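Local coordinates for NAD nucleotidase (Haemophilus influenzae, PDB 3ZTV), which degrades NAD to adenosine and nicotinamide riboside in the periplasm, acting as a zinc-dependent pyrophosphatase and 5'-nucleotidase, at residues V402-Q407 with V490-K495; F466-G471 with T563-K568. All blocks are in the same frame, centred on the assembly; numbering follows the deposited sequence.

Interaction 1: V402-Q407 with V490-K495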
# COMPACT_ATOMS: atom_id res chain seq x y z
N VAL A 402 10.42 21.20 -4.38
CA VAL A 402 11.55 21.89 -3.76
C VAL A 402 11.17 23.25 -3.15
O VAL A 402 10.48 24.05 -3.77
CB VAL A 402 12.72 22.05 -4.76
CG1 VAL A 402 13.78 23.00 -4.23
CG2 VAL A 402 13.32 20.69 -5.06
N ASP A 403 11.62 23.48 -1.92
CA ASP A 403 11.33 24.73 -1.21
C ASP A 403 12.33 25.85 -1.52
O ASP A 403 11.97 27.03 -1.53
CB ASP A 403 11.30 24.48 0.30
CG ASP A 403 10.15 23.59 0.71
OD1 ASP A 403 8.99 23.93 0.39
OD2 ASP A 403 10.41 22.56 1.36
N LEU A 404 13.58 25.48 -1.75
CA LEU A 404 14.61 26.47 -2.01
C LEU A 404 15.80 25.79 -2.66
O LEU A 404 16.00 24.58 -2.49
CB LEU A 404 15.03 27.16 -0.70
CG LEU A 404 15.66 26.28 0.38
CD1 LEU A 404 17.19 26.40 0.35
CD2 LEU A 404 15.11 26.59 1.77
N THR A 405 16.57 26.55 -3.42
CA THR A 405 17.81 26.04 -3.98
C THR A 405 18.97 26.96 -3.64
O THR A 405 18.77 28.16 -3.43
CB THR A 405 17.74 25.89 -5.50
OG1 THR A 405 17.41 27.15 -6.08
CG2 THR A 405 16.70 24.85 -5.90
N ILE A 406 20.17 26.40 -3.59
CA ILE A 406 21.38 27.15 -3.30
C ILE A 406 22.45 26.80 -4.32
O ILE A 406 22.70 25.62 -4.58
CB ILE A 406 21.91 26.84 -1.88
CG1 ILE A 406 20.87 27.25 -0.84
CG2 ILE A 406 23.25 27.50 -1.65
CD1 ILE A 406 21.17 26.76 0.56
N GLN A 407 23.06 27.83 -4.91
CA GLN A 407 24.10 27.67 -5.94
C GLN A 407 25.33 28.49 -5.54
O GLN A 407 25.20 29.61 -5.03
CB GLN A 407 23.58 28.13 -7.32
CG GLN A 407 24.60 28.12 -8.46
CD GLN A 407 24.99 26.73 -8.94
OE1 GLN A 407 24.48 25.72 -8.46
NE2 GLN A 407 25.90 26.67 -9.90
N VAL A 490 16.99 35.43 7.41
CA VAL A 490 16.77 34.44 6.35
C VAL A 490 15.28 34.23 6.15
O VAL A 490 14.55 33.98 7.11
CB VAL A 490 17.43 33.08 6.68
CG1 VAL A 490 17.19 32.09 5.55
CG2 VAL A 490 18.92 33.26 6.95
N GLU A 491 14.83 34.37 4.91
CA GLU A 491 13.44 34.14 4.54
C GLU A 491 13.34 33.07 3.48
O GLU A 491 14.23 32.92 2.63
CB GLU A 491 12.81 35.43 4.01
CG GLU A 491 12.81 36.59 4.99
CD GLU A 491 12.51 37.90 4.28
OE1 GLU A 491 11.31 38.23 4.16
OE2 GLU A 491 13.46 38.56 3.83
N VAL A 492 12.24 32.32 3.53
CA VAL A 492 11.92 31.32 2.52
C VAL A 492 10.55 31.62 1.91
O VAL A 492 9.60 31.96 2.63
CB VAL A 492 11.94 29.91 3.12
CG1 VAL A 492 11.46 28.88 2.10
CG2 VAL A 492 13.34 29.57 3.62
N LEU A 493 10.45 31.50 0.59
CA LEU A 493 9.20 31.74 -0.13
C LEU A 493 8.19 30.62 0.12
O LEU A 493 8.47 29.45 -0.14
CB LEU A 493 9.49 31.88 -1.63
CG LEU A 493 8.33 32.21 -2.57
CD1 LEU A 493 7.58 33.45 -2.09
CD2 LEU A 493 8.83 32.39 -3.99
N ASN A 494 7.02 30.99 0.63
CA ASN A 494 5.94 30.03 0.79
C ASN A 494 5.41 29.64 -0.58
O ASN A 494 4.85 30.46 -1.30
CB ASN A 494 4.81 30.61 1.65
CG ASN A 494 3.74 29.59 1.98
OD1 ASN A 494 3.30 28.83 1.12
ND2 ASN A 494 3.31 29.57 3.24
N LYS A 495 5.60 28.38 -0.95
CA LYS A 495 5.29 27.92 -2.30
C LYS A 495 3.78 27.84 -2.56
O LYS A 495 3.27 28.44 -3.51
CB LYS A 495 5.96 26.58 -2.58
CG LYS A 495 6.31 26.38 -4.04
CD LYS A 495 7.40 25.33 -4.20
CE LYS A 495 7.86 25.26 -5.65
NZ LYS A 495 8.82 24.15 -5.88
O HOH W 1 9.53 27.94 -2.17
O HOH W 2 8.16 26.55 0.61

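Interaction 2: F466-G471 with T563-K568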
# COMPACT_ATOMS: atom_id res chain seq x y z
N PHE A 466 30.75 31.48 -2.47
CA PHE A 466 29.72 32.38 -1.96
C PHE A 466 28.33 31.98 -2.47
O PHE A 466 28.14 31.83 -3.68
CB PHE A 466 30.03 33.84 -2.30
CG PHE A 466 29.29 34.81 -1.44
CD1 PHE A 466 28.00 35.20 -1.76
CD2 PHE A 466 29.88 35.31 -0.28
CE1 PHE A 466 27.31 36.09 -0.95
CE2 PHE A 466 29.19 36.19 0.53
CZ PHE A 466 27.90 36.58 0.19
N PRO A 467 27.35 31.81 -1.56
CA PRO A 467 26.06 31.22 -1.92
C PRO A 467 24.98 32.22 -2.31
O PRO A 467 24.85 33.28 -1.69
CB PRO A 467 25.65 30.51 -0.63
CG PRO A 467 26.17 31.42 0.44
CD PRO A 467 27.48 31.97 -0.10
N TYR A 468 24.21 31.87 -3.33
CA TYR A 468 23.02 32.62 -3.72
C TYR A 468 21.90 31.61 -3.91
O TYR A 468 22.15 30.47 -4.32
CB TYR A 468 23.24 33.37 -5.03
CG TYR A 468 24.30 34.45 -4.98
CD1 TYR A 468 25.66 34.14 -5.05
CD2 TYR A 468 23.95 35.79 -4.88
CE1 TYR A 468 26.63 35.13 -5.01
CE2 TYR A 468 24.92 36.79 -4.84
CZ TYR A 468 26.25 36.45 -4.90
OH TYR A 468 27.23 37.43 -4.87
N GLY A 469 20.67 32.01 -3.62
CA GLY A 469 19.55 31.09 -3.66
C GLY A 469 18.31 31.56 -4.41
O GLY A 469 18.17 32.74 -4.77
N ALA A 470 17.42 30.60 -4.65
CA ALA A 470 16.10 30.85 -5.20
C ALA A 470 15.09 30.28 -4.22
O ALA A 470 15.27 29.17 -3.72
CB ALA A 470 15.96 30.19 -6.56
N GLY A 471 14.03 31.03 -3.93
CA GLY A 471 13.07 30.62 -2.91
C GLY A 471 13.60 30.84 -1.50
O GLY A 471 12.92 30.54 -0.51
N THR A 563 17.22 41.90 -11.42
CA THR A 563 18.04 43.03 -11.00
C THR A 563 18.52 42.89 -9.56
O THR A 563 19.17 43.78 -9.02
CB THR A 563 17.28 44.36 -11.15
OG1 THR A 563 16.06 44.30 -10.40
CG2 THR A 563 16.97 44.64 -12.61
N SER A 564 18.19 41.76 -8.94
CA SER A 564 18.64 41.48 -7.59
C SER A 564 19.04 40.02 -7.43
O SER A 564 18.59 39.15 -8.18
CB SER A 564 17.57 41.87 -6.57
OG SER A 564 16.39 41.12 -6.78
N SER A 565 19.89 39.75 -6.44
CA SER A 565 20.50 38.43 -6.30
C SER A 565 19.97 37.62 -5.11
O SER A 565 20.52 36.56 -4.81
CB SER A 565 22.00 38.59 -6.13
OG SER A 565 22.27 39.25 -4.90
N ASN A 566 18.93 38.12 -4.43
CA ASN A 566 18.42 37.47 -3.22
C ASN A 566 19.42 37.47 -2.06
O ASN A 566 19.30 36.69 -1.11
CB ASN A 566 17.93 36.03 -3.49
CG ASN A 566 16.54 35.98 -4.10
OD1 ASN A 566 16.12 34.95 -4.65
ND2 ASN A 566 15.80 37.09 -4.02
N VAL A 567 20.43 38.33 -2.15
CA VAL A 567 21.43 38.46 -1.09
C VAL A 567 21.72 39.93 -0.78
O VAL A 567 22.00 40.72 -1.69
CB VAL A 567 22.76 37.77 -1.47
CG1 VAL A 567 23.79 38.01 -0.38
CG2 VAL A 567 22.54 36.28 -1.68
N LYS A 568 21.64 40.28 0.50
CA LYS A 568 22.14 41.57 0.96
C LYS A 568 23.35 41.32 1.84
O LYS A 568 23.23 40.79 2.94
CB LYS A 568 21.08 42.37 1.73
CG LYS A 568 21.62 43.72 2.24
CD LYS A 568 20.54 44.64 2.78
CE LYS A 568 21.16 45.93 3.31
NZ LYS A 568 20.13 46.93 3.71
O HOH W 3 19.73 33.79 -1.53

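Interaction 1: V402-Q407 with V490-K495
Val402, Asp403 and Leu404 meet Val492, Leu493 and Lys495 in a partly buried, largely polar and water-bridged contact between two sheets of the C-terminal domain, where the start of strand 404-408 lies against the end of strand 487-493. The one direct hydrogen bond runs from Lys495 NZ to Val402 O, 2.7 Å. It lies in the carbonyl plane on a lone pair, with a C=O...N angle of 140°. The lysine spans the gap with an extended chain, CG anti to the backbone N (chi1 -150°), and its ammonium group also makes a cation-pi contact with Tyr396. Beside this bond two waters bridge the segments, one between carbonyl oxygens and one from the Asp403 carboxylate. The first sits 2.7 Å from both Asp403 O and Leu493 O; the second links Asp403 OD1, at 2.8 Å, to the same Leu493 O, which is thus reached by both waters. The other carboxylate oxygen, Asp403 OD2, accepts from Leu510 N in the neighbouring strand. On the apolar side, Leu404 CD2 touches Val492 CG2 at 3.9 Å, the two side chains crossing at about a right angle. The arrangement is a sheet-to-sheet junction within the 5'-nucleotidase C-terminal domain, made at strand ends rather than by strand pairing.

Interaction 2: F466-G471 with T563-K568
Phe466, just before strand 467-470, meets Val567: CG1 of the valine lies at the ring edge, near its plane, 4.0 Å from Phe466 CE1. Pro467 CD sits over one face of the same ring, toward the rim, and Phe569 packs against it edge-to-face. Pro467 contributes its carbonyl, with O 3.8 Å from Val567 CG2, and this oxygen accepts a hydrogen bond from Tyr474 OH. Tyr468 carries much of the contact. Its CG is anti to the carbonyl carbon (chi1 -64°), and CD2 comes to 3.5 Å from Val567 CG2, which approaches the ring obliquely. Ser565 O lies in the ring plane at the edge, 3.5 Å from Tyr468 CD2, while Ser565 CB and OG pack beside CD2 and CE2 of the tyrosine. Both hydroxyls are tied elsewhere, Tyr468 OH to Arg373 O and Ser385 N, Ser565 OG to Glu383 O. In the C-terminal domain of this 5'-nucleotidase, strand 467-470 is an outermost strand of a five-stranded mixed sheet; it packs on the beginning of strand 567-570, at the border of a four-stranded sheet, and on the loop leading into it. At Gly469 a water bridges the two segments, held weakly by Gly469 N and donating to Asn566 O at 3.0 Å. Gly469 O lies 3.5 Å from Asn566 CB. Ala470 and Gly471 then carry the chain past Asn566 toward strand 472-477.

How the interactions relate
From the N terminus the chain first lays down 402-407, then 466-471, next 490-495, where interaction 1 closes a loop of 82 intervening residues, and last 563-568, where interaction 2 closes one of 91. The segments alternate, so the two loops cross. The centres of the two contacts lie about 10 Å apart. Strands 404-408 and 467-470 are antiparallel neighbours in the five-stranded sheet, and Gln407 N lies 2.9 Å from Tyr468 O, a probable hydrogen bond. Strands 487-493 and 567-570 both border strand 472-477 in the four-stranded sheet. Gly471 links strand 467-470 of one sheet to strand 472-477 of the other: its O probably accepts from Leu493 N and also packs on Val492 CG1. Both contacts therefore tie the same pair of sheets together.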